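Long-range contacts in Lin1840 protein (Listeria innocua serovar 6a, PDB 4ZOC), which probably hydrolyses terminal, non-reducing beta-D-glucosyl residues with release of beta-D-glucose, in a pathway that breaks down beta-1,2-glucan: residues Q24-L29 against S59-S64; F110-V115 against K661-V666; F238-G243 against I278-A283; E433-E438 against V448-A453; K694-G699 against V717-Y722. The protein carries 2 engineered substitutions. One frame throughout, in Å; residues are numbered along the deposited sequence. Where two conformers were deposited one is given.

The five contacts sample three parts of a family 3 glycoside hydrolase. Interactions 1 and 3 both lie in the N-terminal TIM barrel, their centres about 26 Å apart. The side chain of S26 lies about 7 Å from a bound glucose and that of F238 about 4 Å from a bound glucose, which F238 touches. Interaction 4 belongs to the C-terminal alpha/beta domain, its centre about 46 Å from that of interaction 1. Interaction 2 joins the barrel domain to the fibronectin type III-like domain. Interaction 5 reaches the same sheet as interaction 2, about 8 Å away at the nearest atoms, and lies beside magnesium. Interactions 3 and 5 also touch the second subunit.

Interaction 1: Q24-L29 against S59-S64; sequences QLSPFL and SVLGSS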
# COMPACT_ATOMS: atom_id res chain seq x y z
N GLN A 24 -23.83 25.60 -0.28
CA GLN A 24 -23.62 25.71 -1.72
C GLN A 24 -24.52 24.75 -2.49
O GLN A 24 -24.63 23.56 -2.15
CB GLN A 24 -22.13 25.43 -2.08
CG GLN A 24 -21.78 25.68 -3.52
CD GLN A 24 -20.34 25.35 -3.75
OE1 GLN A 24 -19.92 24.16 -3.62
NE2 GLN A 24 -19.54 26.38 -4.04
N LEU A 25 -25.16 25.30 -3.55
CA LEU A 25 -26.12 24.58 -4.37
C LEU A 25 -25.81 24.61 -5.85
O LEU A 25 -25.20 25.55 -6.32
CB LEU A 25 -27.54 25.10 -4.14
CG LEU A 25 -28.00 25.02 -2.74
CD1 LEU A 25 -29.38 25.71 -2.73
CD2 LEU A 25 -28.14 23.63 -2.21
N SER A 26 -26.29 23.59 -6.57
CA SER A 26 -26.22 23.57 -8.03
C SER A 26 -27.11 24.70 -8.57
O SER A 26 -28.07 25.09 -7.88
CB SER A 26 -26.75 22.25 -8.53
OG SER A 26 -25.81 21.22 -8.24
N PRO A 27 -26.84 25.20 -9.79
CA PRO A 27 -27.53 26.44 -10.20
C PRO A 27 -29.06 26.30 -10.36
O PRO A 27 -29.84 27.29 -10.18
CB PRO A 27 -26.91 26.76 -11.54
CG PRO A 27 -26.30 25.44 -12.04
CD PRO A 27 -25.79 24.83 -10.74
N PHE A 28 -29.48 25.12 -10.76
CA PHE A 28 -30.92 24.92 -11.09
C PHE A 28 -31.80 24.77 -9.85
O PHE A 28 -33.02 24.62 -9.96
CB PHE A 28 -31.11 23.71 -12.04
CG PHE A 28 -30.40 22.49 -11.62
CD1 PHE A 28 -30.99 21.64 -10.71
CD2 PHE A 28 -29.15 22.15 -12.17
CE1 PHE A 28 -30.32 20.49 -10.32
CE2 PHE A 28 -28.48 20.99 -11.74
CZ PHE A 28 -29.08 20.19 -10.84
N LEU A 29 -31.18 24.85 -8.68
CA LEU A 29 -31.92 25.01 -7.40
C LEU A 29 -32.27 26.48 -7.08
O LEU A 29 -32.95 26.75 -6.12
CB LEU A 29 -31.19 24.37 -6.23
CG LEU A 29 -30.92 22.90 -6.49
CD1 LEU A 29 -29.94 22.26 -5.55
CD2 LEU A 29 -32.23 22.12 -6.45
N SER A 59 -23.59 30.16 -1.91
CA SER A 59 -22.84 29.95 -3.15
C SER A 59 -23.54 29.01 -4.13
O SER A 59 -24.27 28.16 -3.73
CB SER A 59 -21.41 29.41 -2.71
OG SER A 59 -20.60 29.08 -3.85
N VAL A 60 -23.22 29.18 -5.42
CA VAL A 60 -23.53 28.31 -6.49
C VAL A 60 -22.31 27.54 -6.94
O VAL A 60 -21.25 28.13 -7.06
CB VAL A 60 -23.97 29.17 -7.69
CG1 VAL A 60 -24.30 28.29 -8.88
CG2 VAL A 60 -25.21 29.95 -7.30
N LEU A 61 -22.45 26.23 -7.21
CA LEU A 61 -21.36 25.60 -7.99
C LEU A 61 -21.85 25.00 -9.29
O LEU A 61 -22.97 24.46 -9.38
CB LEU A 61 -20.57 24.58 -7.21
CG LEU A 61 -21.12 23.16 -7.25
CD1 LEU A 61 -20.10 22.23 -6.65
CD2 LEU A 61 -22.36 23.24 -6.41
N GLY A 62 -21.03 25.19 -10.32
CA GLY A 62 -21.31 24.64 -11.58
C GLY A 62 -22.42 25.36 -12.40
O GLY A 62 -23.16 24.70 -13.12
N SER A 63 -22.47 26.67 -12.29
CA SER A 63 -23.21 27.48 -13.28
C SER A 63 -22.88 27.01 -14.73
O SER A 63 -21.78 26.59 -15.01
CB SER A 63 -22.93 28.96 -13.13
OG SER A 63 -23.53 29.71 -14.17
N SER A 64 -23.89 27.00 -15.61
CA SER A 64 -23.69 26.49 -16.95
C SER A 64 -23.18 27.50 -17.94
O SER A 64 -22.69 27.09 -19.00
CB SER A 64 -24.97 25.76 -17.50
OG SER A 64 -26.07 26.63 -17.52
O HOH W 1 -23.72 21.68 -9.68
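Two backbone hydrogen bonds and one side-chain bond join strand 23-25 to strand 59-61, neighbouring parallel strands of the TIM barrel linked by a largely helical connection, a beta-alpha-beta unit. L25 uses both its N-H and its C=O toward the other strand: L25 N donates to S59 O at 3.0 Å, and L25 O accepts from L61 N at 3.0 Å. The first bond lies in the plane of its carbonyl, whereas the second donor sits above the plane of the L25 carbonyl. On the face that carries Q24 and S59, the Q24 chain runs out extended, with CG anti to the backbone N (chi1 -173°), and its amide N-H meets the hydroxyl: NE2 to S59 OG measures 2.9 Å at a nearly straight 166°, in the amide plane. The same hydroxyl is also bonded to V87 O, so the next strand, 87-90, helps fix the position of S59. Q24 OE1 is buried without a polar partner in the model and rests 3.6 Å from L61 CD1, where the two side chains cross at about a right angle. Beyond the paired residues a water takes over the bridging. It lies 2.6 Å from S26 OG and donates to L61 O over 2.9 Å, continuing the link where the strand pairing stops. Farther along, P27 turns the first segment into a short 3-10 segment. Its CB packs against V60 CG1 at 4.0 Å, while the other side of the pyrrolidine ring sets CD just 3.2 Å from L61 O.

Interaction 2: F110-V115 against K661-V666; sequences FDRETV and KAFEKV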
# COMPACT_ATOMS: atom_id res chain seq x y z
N PHE A 110 7.56 19.72 -16.88
CA PHE A 110 8.61 20.30 -15.98
C PHE A 110 8.78 21.79 -16.26
O PHE A 110 9.91 22.35 -16.14
CB PHE A 110 9.90 19.49 -16.13
CG PHE A 110 9.93 18.24 -15.31
CD1 PHE A 110 9.21 17.10 -15.74
CD2 PHE A 110 10.77 18.15 -14.19
CE1 PHE A 110 9.26 15.91 -15.06
CE2 PHE A 110 10.83 16.95 -13.50
CZ PHE A 110 10.07 15.85 -13.96
N ASP A 111 7.66 22.45 -16.65
CA ASP A 111 7.72 23.83 -17.09
C ASP A 111 6.72 24.75 -16.39
O ASP A 111 5.53 24.75 -16.70
CB ASP A 111 7.62 23.91 -18.63
CG ASP A 111 8.02 25.28 -19.13
OD1 ASP A 111 9.21 25.65 -18.97
OD2 ASP A 111 7.12 26.02 -19.58
N ARG A 112 7.23 25.51 -15.42
CA ARG A 112 6.43 26.36 -14.57
C ARG A 112 5.61 27.33 -15.44
O ARG A 112 4.43 27.53 -15.20
CB ARG A 112 7.26 27.12 -13.53
CG ARG A 112 7.93 26.25 -12.48
CD ARG A 112 9.00 27.10 -11.81
NE ARG A 112 9.73 26.44 -10.72
CZ ARG A 112 10.87 25.75 -10.92
NH1 ARG A 112 11.37 25.58 -12.14
NH2 ARG A 112 11.53 25.24 -9.89
N GLU A 113 6.22 27.95 -16.45
CA GLU A 113 5.53 29.00 -17.24
C GLU A 113 4.38 28.36 -18.07
O GLU A 113 3.32 28.94 -18.16
CB GLU A 113 6.52 29.78 -18.08
CG GLU A 113 5.89 30.87 -18.99
CD GLU A 113 5.23 31.98 -18.30
OE1 GLU A 113 5.24 32.06 -17.03
OE2 GLU A 113 4.66 32.79 -19.05
N THR A 114 4.55 27.14 -18.59
CA THR A 114 3.46 26.44 -19.23
C THR A 114 2.25 26.32 -18.32
O THR A 114 1.13 26.53 -18.74
CB THR A 114 3.90 25.06 -19.76
OG1 THR A 114 4.86 25.21 -20.80
CG2 THR A 114 2.77 24.12 -20.24
N VAL A 115 2.48 25.88 -17.07
CA VAL A 115 1.38 25.72 -16.11
C VAL A 115 0.74 27.06 -15.73
O VAL A 115 -0.48 27.17 -15.67
CB VAL A 115 1.89 24.93 -14.91
CG1 VAL A 115 0.89 24.92 -13.83
CG2 VAL A 115 2.31 23.54 -15.44
N LYS A 661 15.15 18.65 -6.07
CA LYS A 661 15.17 19.92 -5.36
C LYS A 661 15.36 21.13 -6.28
O LYS A 661 15.27 22.26 -5.78
CB LYS A 661 16.30 19.92 -4.33
CG LYS A 661 16.20 18.90 -3.22
CD LYS A 661 15.05 19.05 -2.35
CE LYS A 661 15.14 18.01 -1.21
NZ LYS A 661 13.90 18.19 -0.43
N ALA A 662 15.53 20.91 -7.60
CA ALA A 662 15.57 21.96 -8.55
C ALA A 662 15.40 21.38 -9.92
O ALA A 662 15.78 20.24 -10.19
CB ALA A 662 16.89 22.80 -8.47
N PHE A 663 14.81 22.17 -10.79
CA PHE A 663 14.71 21.80 -12.21
C PHE A 663 14.53 23.05 -13.07
O PHE A 663 13.94 24.04 -12.60
CB PHE A 663 13.54 20.81 -12.43
CG PHE A 663 12.18 21.40 -12.13
CD1 PHE A 663 11.65 21.33 -10.88
CD2 PHE A 663 11.44 22.03 -13.14
CE1 PHE A 663 10.42 21.84 -10.63
CE2 PHE A 663 10.19 22.54 -12.86
CZ PHE A 663 9.67 22.46 -11.60
N GLU A 664 15.02 23.01 -14.31
CA GLU A 664 14.82 24.07 -15.30
C GLU A 664 14.87 23.45 -16.68
O GLU A 664 15.75 22.62 -17.02
CB GLU A 664 15.91 25.19 -15.25
CG GLU A 664 15.61 26.30 -16.23
CD GLU A 664 16.53 27.50 -16.19
OE1 GLU A 664 17.13 27.79 -15.13
OE2 GLU A 664 16.63 28.19 -17.24
N LYS A 665 13.91 23.79 -17.47
CA LYS A 665 13.84 23.36 -18.84
C LYS A 665 14.53 24.40 -19.73
O LYS A 665 14.22 25.59 -19.67
CB LYS A 665 12.39 23.18 -19.28
CG LYS A 665 12.23 22.54 -20.63
CD LYS A 665 10.74 22.21 -20.77
CE LYS A 665 10.51 21.00 -21.54
NZ LYS A 665 9.06 20.72 -21.65
N VAL A 666 15.48 23.95 -20.53
CA VAL A 666 16.40 24.89 -21.21
C VAL A 666 16.27 24.66 -22.70
O VAL A 666 16.42 23.57 -23.15
CB VAL A 666 17.88 24.71 -20.75
CG1 VAL A 666 18.76 25.78 -21.34
CG2 VAL A 666 18.03 24.80 -19.23
O HOH W 2 11.27 24.45 -16.69
O HOH W 3 14.33 24.90 -9.53
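The ring of F663 lies between two side chains that approach its opposite faces in different ways. On one face the guanidinium of R112 lies flat, its plane 10° from that of the ring and CZ 3.9 Å from the ring centroid, which is a cation-pi stack. The other face receives F110 edge-on: this T-shaped pair has planes at 86° and centroids 5.7 Å apart. F663 takes up the crowded first torsion, CG between the backbone N and the carbonyl carbon, and its CB is directed toward the 110-115 segment. R112 is extended from CG to NE, so it meets F663 tip to tip, and NH1 also donates to F663 O at 3.0 Å, almost perfectly straight (178°). Water bridges the backbones: one molecule donates to F110 O (2.6 Å) and accepts from K665 N (2.8 Å). Nearby, D111 caps helix 112-128, its OD2 accepting from both T114 N and T114 OG1. The K665 ammonium pairs with E373, and R112 NE with E163 of helix 158-173. E163 thus holds R112 from the barrel side, leaving the guanidinium to give the fibronectin type III-like domain a cation-pi stack and one straight hydrogen bond.

Interaction 3: F238-G243 against I278-A283; sequences FNVVDG and INHGTA
The backbones stay apart, with V240 CA and H280 CA 8.2 Å from each other, and the second segment is bent by a type I turn from I278 to G281 that G281 N closes onto I278 O. A histidine spans the gap. H280, its CG anti to the carbonyl carbon (chi1 -80°), directs its CB toward the first segment, and its NE2 donates to F238 O over 2.8 Å. The oxygen lies at the imidazole edge, in the ring plane, and the donor sits nearly along the C=O axis, yet the N-H itself is bent to 143°. NE2 thus carries the proton. V240 CG1 comes obliquely to the same ring, 3.7 Å from H280 ND1. On the first segment, N239 ND2 folds back onto V240 O at 2.9 Å and also bonds A194 O. Both segments follow TIM-barrel strands (233-236 and 266-268) and meet the second subunit, where H280 O bonds S654 and D242 makes a salt bridge with R213, both of that chain. Within its own chain, P245 of strand 244-245, partner of strand 240-241, packs against V240, H280 and T282, while the ring of F238, which touches bound glucose, rests on helix 273-276.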
# COMPACT_ATOMS: atom_id res chain seq x y z
N PHE A 238 -12.18 13.47 0.74
CA PHE A 238 -13.07 12.40 1.07
C PHE A 238 -12.57 11.37 2.07
O PHE A 238 -13.40 10.71 2.75
CB PHE A 238 -13.47 11.67 -0.18
CG PHE A 238 -14.33 12.46 -1.11
CD1 PHE A 238 -15.59 12.89 -0.69
CD2 PHE A 238 -13.90 12.74 -2.38
CE1 PHE A 238 -16.41 13.57 -1.55
CE2 PHE A 238 -14.75 13.42 -3.27
CZ PHE A 238 -15.97 13.86 -2.84
N ASN A 239 -11.25 11.23 2.13
CA ASN A 239 -10.63 10.11 2.89
C ASN A 239 -10.52 10.40 4.35
O ASN A 239 -10.47 11.58 4.75
CB ASN A 239 -9.24 9.78 2.38
CG ASN A 239 -8.34 11.02 2.24
OD1 ASN A 239 -8.59 11.87 1.37
ND2 ASN A 239 -7.36 11.16 3.11
N VAL A 240 -10.44 9.35 5.14
CA VAL A 240 -9.82 9.50 6.52
C VAL A 240 -8.36 9.93 6.50
O VAL A 240 -7.62 9.59 5.56
CB VAL A 240 -9.93 8.21 7.34
CG1 VAL A 240 -11.37 7.77 7.58
CG2 VAL A 240 -9.12 7.03 6.71
N VAL A 241 -7.96 10.75 7.44
CA VAL A 241 -6.56 11.05 7.77
C VAL A 241 -6.37 10.51 9.18
O VAL A 241 -7.02 10.94 10.11
CB VAL A 241 -6.29 12.53 7.64
CG1 VAL A 241 -4.88 12.88 8.12
CG2 VAL A 241 -6.42 12.95 6.17
N ASP A 242 -5.50 9.52 9.30
CA ASP A 242 -5.34 8.78 10.52
C ASP A 242 -6.65 8.47 11.27
O ASP A 242 -6.82 8.75 12.47
CB ASP A 242 -4.32 9.48 11.41
CG ASP A 242 -3.69 8.53 12.43
OD1 ASP A 242 -3.97 7.34 12.47
OD2 ASP A 242 -2.90 9.06 13.22
N GLY A 243 -7.55 7.81 10.54
CA GLY A 243 -8.80 7.29 11.06
C GLY A 243 -9.94 8.31 11.20
O GLY A 243 -11.04 7.90 11.46
N ILE A 278 -20.96 10.52 8.24
CA ILE A 278 -21.86 9.46 8.74
C ILE A 278 -21.52 8.05 8.19
O ILE A 278 -21.47 7.05 8.94
CB ILE A 278 -23.36 9.84 8.47
CG1 ILE A 278 -23.67 11.20 9.13
CG2 ILE A 278 -24.23 8.76 9.08
CD1 ILE A 278 -24.98 11.77 8.60
N ASN A 279 -21.38 7.94 6.87
CA ASN A 279 -21.03 6.70 6.26
C ASN A 279 -19.71 6.12 6.77
O ASN A 279 -19.58 4.91 6.91
CB ASN A 279 -20.99 6.81 4.75
CG ASN A 279 -22.33 7.07 4.14
OD1 ASN A 279 -23.38 6.65 4.68
ND2 ASN A 279 -22.33 7.64 2.93
N HIS A 280 -18.71 6.99 6.97
CA HIS A 280 -17.43 6.64 7.56
C HIS A 280 -17.58 6.12 8.99
O HIS A 280 -16.64 5.50 9.54
CB HIS A 280 -16.52 7.90 7.63
CG HIS A 280 -15.80 8.31 6.39
ND1 HIS A 280 -14.70 7.62 5.91
CD2 HIS A 280 -15.89 9.44 5.63
CE1 HIS A 280 -14.18 8.30 4.90
NE2 HIS A 280 -14.88 9.42 4.71
N GLY A 281 -18.68 6.41 9.66
CA GLY A 281 -18.89 5.91 11.03
C GLY A 281 -18.26 6.73 12.12
O GLY A 281 -17.88 6.18 13.20
N THR A 282 -18.10 8.04 11.84
CA THR A 282 -17.57 8.95 12.84
C THR A 282 -18.62 10.07 13.21
O THR A 282 -18.29 11.01 13.92
CB THR A 282 -16.23 9.56 12.40
OG1 THR A 282 -16.41 10.25 11.12
CG2 THR A 282 -15.14 8.47 12.25
N ALA A 283 -19.84 9.94 12.73
CA ALA A 283 -20.93 10.77 13.21
C ALA A 283 -22.16 9.88 13.10
O ALA A 283 -22.33 9.16 12.13
CB ALA A 283 -21.10 12.04 12.42

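Interaction 4: E433-E438 against V448-A453; sequences EVVSTE and VAVKAA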
# COMPACT_ATOMS: atom_id res chain seq x y z
N GLU A 433 -3.72 6.93 -44.78
CA GLU A 433 -4.82 6.00 -44.89
C GLU A 433 -5.17 5.56 -43.48
O GLU A 433 -4.31 5.11 -42.76
CB GLU A 433 -4.32 4.82 -45.65
CG GLU A 433 -5.36 4.02 -46.35
CD GLU A 433 -4.73 3.27 -47.54
OE1 GLU A 433 -4.74 2.08 -47.52
OE2 GLU A 433 -4.24 3.87 -48.52
N VAL A 434 -6.45 5.59 -43.16
CA VAL A 434 -6.91 5.48 -41.80
C VAL A 434 -7.75 4.26 -41.65
O VAL A 434 -8.61 4.01 -42.45
CB VAL A 434 -7.76 6.71 -41.46
CG1 VAL A 434 -8.37 6.51 -40.07
CG2 VAL A 434 -6.87 7.93 -41.50
N VAL A 435 -7.55 3.51 -40.57
CA VAL A 435 -8.43 2.44 -40.19
C VAL A 435 -8.70 2.56 -38.68
O VAL A 435 -7.82 2.26 -37.87
CB VAL A 435 -7.83 1.04 -40.42
CG1 VAL A 435 -8.79 -0.09 -40.12
CG2 VAL A 435 -7.34 0.86 -41.89
N SER A 436 -9.93 2.97 -38.34
CA SER A 436 -10.37 3.10 -36.97
C SER A 436 -10.76 1.74 -36.46
O SER A 436 -11.28 0.91 -37.22
CB SER A 436 -11.61 4.02 -36.90
OG SER A 436 -12.09 4.13 -35.60
N THR A 437 -10.48 1.48 -35.19
CA THR A 437 -10.91 0.27 -34.55
C THR A 437 -11.55 0.67 -33.25
O THR A 437 -11.41 1.85 -32.84
CB THR A 437 -9.75 -0.72 -34.27
OG1 THR A 437 -8.78 -0.15 -33.38
CG2 THR A 437 -9.09 -1.14 -35.54
N GLU A 438 -12.25 -0.27 -32.63
CA GLU A 438 -12.94 -0.05 -31.36
C GLU A 438 -11.97 -0.13 -30.18
O GLU A 438 -10.91 -0.79 -30.25
CB GLU A 438 -14.06 -1.06 -31.17
CG GLU A 438 -15.23 -0.93 -32.15
CD GLU A 438 -16.31 -1.92 -31.82
OE1 GLU A 438 -16.15 -3.13 -32.07
OE2 GLU A 438 -17.30 -1.49 -31.23
N VAL A 448 -8.12 -7.47 -41.49
CA VAL A 448 -8.06 -7.39 -42.93
C VAL A 448 -7.87 -5.95 -43.36
O VAL A 448 -7.00 -5.65 -44.17
CB VAL A 448 -9.30 -8.05 -43.59
CG1 VAL A 448 -9.42 -7.65 -45.05
CG2 VAL A 448 -9.19 -9.57 -43.44
N ALA A 449 -8.62 -5.03 -42.76
CA ALA A 449 -8.56 -3.64 -43.15
C ALA A 449 -7.24 -2.99 -42.73
O ALA A 449 -6.68 -2.18 -43.47
CB ALA A 449 -9.73 -2.89 -42.57
N VAL A 450 -6.74 -3.32 -41.54
CA VAL A 450 -5.42 -2.85 -41.11
C VAL A 450 -4.32 -3.38 -42.01
O VAL A 450 -3.41 -2.67 -42.38
CB VAL A 450 -5.17 -3.23 -39.63
CG1 VAL A 450 -3.74 -3.01 -39.20
CG2 VAL A 450 -6.08 -2.42 -38.72
N LYS A 451 -4.40 -4.64 -42.39
CA LYS A 451 -3.33 -5.22 -43.21
C LYS A 451 -3.27 -4.52 -44.59
O LYS A 451 -2.19 -4.10 -45.12
CB LYS A 451 -3.54 -6.71 -43.30
CG LYS A 451 -2.57 -7.40 -44.23
CD LYS A 451 -2.93 -8.89 -44.30
CE LYS A 451 -1.94 -9.67 -45.13
NZ LYS A 451 -1.75 -11.01 -44.52
N ALA A 452 -4.44 -4.30 -45.13
CA ALA A 452 -4.49 -3.59 -46.43
C ALA A 452 -3.92 -2.17 -46.36
O ALA A 452 -3.16 -1.74 -47.31
CB ALA A 452 -5.92 -3.56 -46.93
N ALA A 453 -4.26 -1.41 -45.32
CA ALA A 453 -3.74 -0.03 -45.19
C ALA A 453 -2.24 0.04 -45.00
O ALA A 453 -1.54 0.88 -45.59
CB ALA A 453 -4.45 0.74 -44.06
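V435 carries this contact, with its two methyl branches meeting different parts of helix 444-456. CG1, anti to the backbone N (chi1 -176°), touches both A449 CB and V450 CG2 at 3.8 Å. CG2, beside the backbone N, reaches A453 CB at 3.6 Å and the carbonyl A449 O at 3.5 Å. The three helix residues are one and four positions apart, which sets A449, V450 and A453 on one side of the helix round the valine. The short side chain of A453 lets the backbones come close, E433 CA lying 6.1 Å from A453 CA. E433 continues the line along the strand: its extended chain lays OE1 3.3 Å from A453 CA, and the same oxygen accepts from N456 ND2, one turn farther along the helix. In the next shell, V450 leans on F492 and V493 of helix 484-494, and V435 on V396 of strand 393-397, whose backbone also pairs with E433 and V435. Strand and helix run nearly antiparallel, at 164° with the short axes 8.5 Å apart. This is the packing of a helix on an edge strand in a beta-alpha-beta crossover, consistent with the alpha/beta sandwich of family 3 C-terminal domains.

Interaction 5: K694-G699 against V717-Y722; sequences KVQEPG and VEVGGY
G699 and V719 form the tight part of this contact, an antiparallel hydrogen-bonded pair with both bonds made. G699 N donates to V719 O at 2.7 Å, a short bond although bent to 138°, in the carbonyl plane and on a lone pair. In return V719 N donates to G699 O at 2.8 Å and a straighter 161°, from above the carbonyl plane. The backbone angles of G699 by themselves call for glycine, since a CB would be jammed against the preceding carbonyl O. E718 bends at chi2 to bring OE1 to 3.4 Å from G699 CA, and that oxygen is held by a salt bridge to R284 of the second subunit. Q696 packs here too, extended, NE2 lying 3.5 Å from V719 CG1, while its OE1 accepts from G621 N. On the solvent side P698 is exposed: its CA still abuts V719 O at 3.2 Å, but its CB only grazes G720 CA at 3.9 Å. The 696-699 run meets the 717-720 run steeply, at 114°, so pairing across these segments is confined to G699 and V719. The pair belongs to antiparallel strands 699-706 and 712-720 of the fibronectin type III-like domain, a beta hairpin beside the magnesium site of D648 and T650.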
# COMPACT_ATOMS: atom_id res chain seq x y z
N LYS A 694 11.07 20.11 12.04
CA LYS A 694 11.80 20.33 10.80
C LYS A 694 13.25 20.72 11.17
O LYS A 694 13.43 21.71 11.87
CB LYS A 694 11.10 21.45 10.05
CG LYS A 694 11.71 21.76 8.70
CD LYS A 694 11.39 20.63 7.75
CE LYS A 694 11.41 21.04 6.31
NZ LYS A 694 10.46 22.15 6.07
N VAL A 695 14.22 19.89 10.77
CA VAL A 695 15.61 19.98 11.20
C VAL A 695 16.56 19.93 10.08
O VAL A 695 16.28 19.41 8.99
CB VAL A 695 15.94 18.85 12.17
CG1 VAL A 695 15.07 18.97 13.38
CG2 VAL A 695 15.78 17.48 11.55
N GLN A 696 17.76 20.43 10.35
CA GLN A 696 18.89 20.15 9.50
C GLN A 696 20.00 19.56 10.37
O GLN A 696 20.37 20.11 11.40
CB GLN A 696 19.39 21.45 8.79
CG GLN A 696 20.46 21.16 7.77
CD GLN A 696 21.16 22.33 7.12
OE1 GLN A 696 20.98 23.53 7.50
NE2 GLN A 696 21.92 22.00 6.07
N GLU A 697 20.54 18.45 9.96
CA GLU A 697 21.53 17.71 10.72
C GLU A 697 22.84 17.82 9.92
O GLU A 697 22.84 17.71 8.67
CB GLU A 697 21.13 16.21 10.84
CG GLU A 697 19.90 16.00 11.67
CD GLU A 697 19.42 14.56 11.73
OE1 GLU A 697 19.82 13.72 10.91
OE2 GLU A 697 18.63 14.32 12.64
N PRO A 698 23.98 18.03 10.64
CA PRO A 698 25.27 17.98 9.98
C PRO A 698 25.49 16.57 9.43
O PRO A 698 25.00 15.55 10.05
CB PRO A 698 26.29 18.35 11.05
CG PRO A 698 25.57 18.15 12.33
CD PRO A 698 24.07 18.17 12.10
N GLY A 699 26.17 16.53 8.29
CA GLY A 699 26.59 15.28 7.71
C GLY A 699 26.73 15.39 6.20
O GLY A 699 26.68 16.47 5.65
N VAL A 717 29.00 16.55 -0.59
CA VAL A 717 29.13 17.77 0.20
C VAL A 717 28.97 17.41 1.64
O VAL A 717 28.01 16.76 2.05
CB VAL A 717 28.07 18.83 -0.14
CG1 VAL A 717 28.26 20.03 0.76
CG2 VAL A 717 28.13 19.21 -1.61
N GLU A 718 29.94 17.81 2.44
CA GLU A 718 29.84 17.60 3.84
C GLU A 718 29.32 18.91 4.50
O GLU A 718 30.00 19.93 4.48
CB GLU A 718 31.21 17.18 4.40
CG GLU A 718 31.14 16.75 5.85
CD GLU A 718 30.54 15.35 6.07
OE1 GLU A 718 29.93 15.18 7.18
OE2 GLU A 718 30.74 14.42 5.24
N VAL A 719 28.16 18.81 5.14
CA VAL A 719 27.51 19.89 5.85
C VAL A 719 27.83 19.84 7.32
O VAL A 719 27.67 18.80 8.00
CB VAL A 719 25.97 19.86 5.60
CG1 VAL A 719 25.29 21.08 6.23
CG2 VAL A 719 25.68 19.96 4.13
N GLY A 720 28.40 20.91 7.85
CA GLY A 720 28.59 20.97 9.32
C GLY A 720 29.03 22.31 9.83
O GLY A 720 28.89 23.22 9.17
N GLY A 721 29.54 22.38 11.04
CA GLY A 721 30.12 23.64 11.56
C GLY A 721 29.10 24.53 12.19
O GLY A 721 28.21 24.06 12.96
N TYR A 722 29.16 25.81 11.85
CA TYR A 722 28.22 26.76 12.39
C TYR A 722 26.99 26.98 11.51
O TYR A 722 26.95 26.49 10.39
CB TYR A 722 28.93 28.11 12.70
CG TYR A 722 29.54 28.76 11.50
CD1 TYR A 722 28.79 29.52 10.67
CD2 TYR A 722 30.92 28.56 11.18
CE1 TYR A 722 29.36 30.16 9.53
CE2 TYR A 722 31.49 29.19 10.08
CZ TYR A 722 30.70 29.97 9.24
OH TYR A 722 31.24 30.62 8.12